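Local coordinates for protein suppressor of RNA silencing p3 (Rice hoja blanca virus, PDB 3AJF) that suppresses RNA silencing in the host plant, presumably by binding double-stranded RNA, and acts as a homodimer, at residues I15-D18 with L19-L22. Residues are numbered along the deposited sequence; the frame is centred on the assembly and turned at random.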
ATOM      1  N   ILE A  15     -16.847   3.386  -1.505  1.00 22.61           N
ATOM      2  CA  ILE A  15     -15.872   4.100  -0.697  1.00 22.84           C
ATOM      3  C   ILE A  15     -16.611   5.270  -0.120  1.00 23.37           C
ATOM      4  O   ILE A  15     -16.915   6.191  -0.855  1.00 24.08           O
ATOM      5  CB  ILE A  15     -14.750   4.676  -1.572  1.00 22.25           C
ATOM      6  CG1 ILE A  15     -14.113   3.589  -2.388  1.00 23.29           C
ATOM      7  CG2 ILE A  15     -13.704   5.471  -0.732  1.00 22.68           C
ATOM      8  CD1 ILE A  15     -13.796   4.094  -3.709  1.00 29.75           C
ATOM      9  N   PRO A  16     -16.869   5.271   1.201  1.00 24.09           N
ATOM     10  CA  PRO A  16     -17.607   6.397   1.760  1.00 25.03           C
ATOM     11  C   PRO A  16     -16.858   7.718   1.573  1.00 24.85           C
ATOM     12  O   PRO A  16     -15.627   7.779   1.699  1.00 23.04           O
ATOM     13  CB  PRO A  16     -17.750   6.031   3.247  1.00 25.65           C
ATOM     14  CG  PRO A  16     -17.494   4.586   3.314  1.00 25.43           C
ATOM     15  CD  PRO A  16     -16.508   4.285   2.232  1.00 23.41           C
ATOM     16  N   ILE A  17     -17.601   8.757   1.220  1.00 26.53           N
ATOM     17  CA  ILE A  17     -17.014  10.073   0.890  1.00 27.25           C
ATOM     18  C   ILE A  17     -16.267  10.730   2.082  1.00 26.35           C
ATOM     19  O   ILE A  17     -15.212  11.387   1.899  1.00 26.49           O
ATOM     20  CB  ILE A  17     -18.089  11.013   0.219  1.00 28.92           C
ATOM     21  CG1 ILE A  17     -17.442  12.259  -0.410  1.00 31.68           C
ATOM     22  CG2 ILE A  17     -19.185  11.379   1.201  1.00 30.93           C
ATOM     23  CD1 ILE A  17     -16.717  11.990  -1.737  1.00 34.58           C
ATOM     24  N   ASP A  18     -16.773  10.497   3.295  1.00 25.38           N
ATOM     25  CA  ASP A  18     -16.112  10.957   4.506  1.00 24.19           C
ATOM     26  C   ASP A  18     -14.793  10.241   4.755  1.00 22.44           C
ATOM     27  O   ASP A  18     -13.930  10.793   5.457  1.00 21.20           O
ATOM     28  CB  ASP A  18     -17.014  10.812   5.717  1.00 26.39           C
ATOM     29  CG  ASP A  18     -18.248  11.761   5.666  1.00 30.36           C
ATOM     30  OD1 ASP A  18     -18.257  12.739   4.875  1.00 34.09           O
ATOM     31  OD2 ASP A  18     -19.192  11.537   6.448  1.00 34.54           O
ATOM     32  N   LEU A  19     -14.637   9.028   4.194  1.00 20.61           N
ATOM     33  CA  LEU A  19     -13.359   8.321   4.279  1.00 19.11           C
ATOM     34  C   LEU A  19     -12.302   9.050   3.463  1.00 17.98           C
ATOM     35  O   LEU A  19     -11.170   9.228   3.921  1.00 17.63           O
ATOM     36  CB  LEU A  19     -13.463   6.846   3.832  1.00 18.51           C
ATOM     37  CG  LEU A  19     -12.114   6.085   3.690  1.00 19.28           C
ATOM     38  CD1 LEU A  19     -11.231   6.122   4.988  1.00 17.50           C
ATOM     39  CD2 LEU A  19     -12.334   4.664   3.301  1.00 18.19           C
ATOM     40  N   LEU A  20     -12.651   9.454   2.247  1.00 18.85           N
ATOM     41  CA  LEU A  20     -11.702  10.227   1.433  1.00 18.52           C
ATOM     42  C   LEU A  20     -11.330  11.554   2.089  1.00 19.06           C
ATOM     43  O   LEU A  20     -10.172  11.981   2.018  1.00 19.10           O
ATOM     44  CB  LEU A  20     -12.215  10.432   0.000  1.00 19.60           C
ATOM     45  CG  LEU A  20     -12.343   9.172  -0.886  1.00 19.54           C
ATOM     46  CD1 LEU A  20     -13.040   9.520  -2.221  1.00 22.49           C
ATOM     47  CD2 LEU A  20     -11.002   8.508  -1.143  1.00 20.88           C
ATOM     48  N   SER A  21     -12.298  12.202   2.731  1.00 19.25           N
ATOM     49  CA  SER A  21     -12.031  13.434   3.469  1.00 20.67           C
ATOM     50  C   SER A  21     -11.120  13.204   4.652  1.00 20.28           C
ATOM     51  O   SER A  21     -10.223  14.024   4.919  1.00 20.68           O
ATOM     52  CB  SER A  21     -13.332  14.037   4.005  1.00 21.70           C
ATOM     53  OG  SER A  21     -14.151  14.393   2.924  1.00 26.39           O
ATOM     54  N   LEU A  22     -11.397  12.141   5.409  1.00 20.02           N
ATOM     55  CA  LEU A  22     -10.583  11.821   6.583  1.00 19.13           C
ATOM     56  C   LEU A  22      -9.127  11.506   6.182  1.00 18.45           C
ATOM     57  O   LEU A  22      -8.188  11.978   6.843  1.00 18.04           O
ATOM     58  CB  LEU A  22     -11.193  10.637   7.339  1.00 20.11           C
ATOM     59  CG  LEU A  22     -10.413  10.130   8.556  1.00 19.50           C
ATOM     60  CD1 LEU A  22     -10.341  11.224   9.671  1.00 20.96           C
ATOM     61  CD2 LEU A  22     -10.993   8.810   9.047  1.00 19.36           C
TER
HETATM   62  O   HOH W   1     -16.638  14.631   3.473  1.00 38.72           O
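Leu-19 makes the opening contact of a helix start, its N donating to the O of Pro-16 at 3.0 Å. The N-H points at the oxygen at 133°, the bent geometry of a bond reaching back three residues. CB of Leu-19 lies 4.3 Å from CD of Pro-16, and both side chains also rest on Pro-76 of helix 74-85. Leu-20 N approaches the same oxygen more weakly, while its side chain turns to Ile-15: CG2 of Ile-15 lies 3.9 Å from CG of Leu-20, the two chains crossing at a slant. With chi1 of -55°, Ile-15 sets CG2 anti to its own N and beside the carbonyl carbon, where it meets the leucine. Pro-16, whose carbonyl accepts from Leu-19 N and weakly from Leu-20 N, is the N-cap of helix 17-30 in this helical domain, and Ile-15 (N') and Leu-20 (N4) form a hydrophobic staple across it; Leu-8 touches Leu-20 as well. On the exposed flank, Ser-21 N makes a regular helical bond to the O of Ile-17, straighter at 158°. A water lies 2.6 Å from OG of Ser-21 and donates to OD1 of Asp-18 at 2.9 Å. Leu-22 N continues the i to i-4 series, bonding to the O of Asp-18 at 2.9 Å, and its side chain touches Met-62 of helix 49-64, as does that of Leu-19.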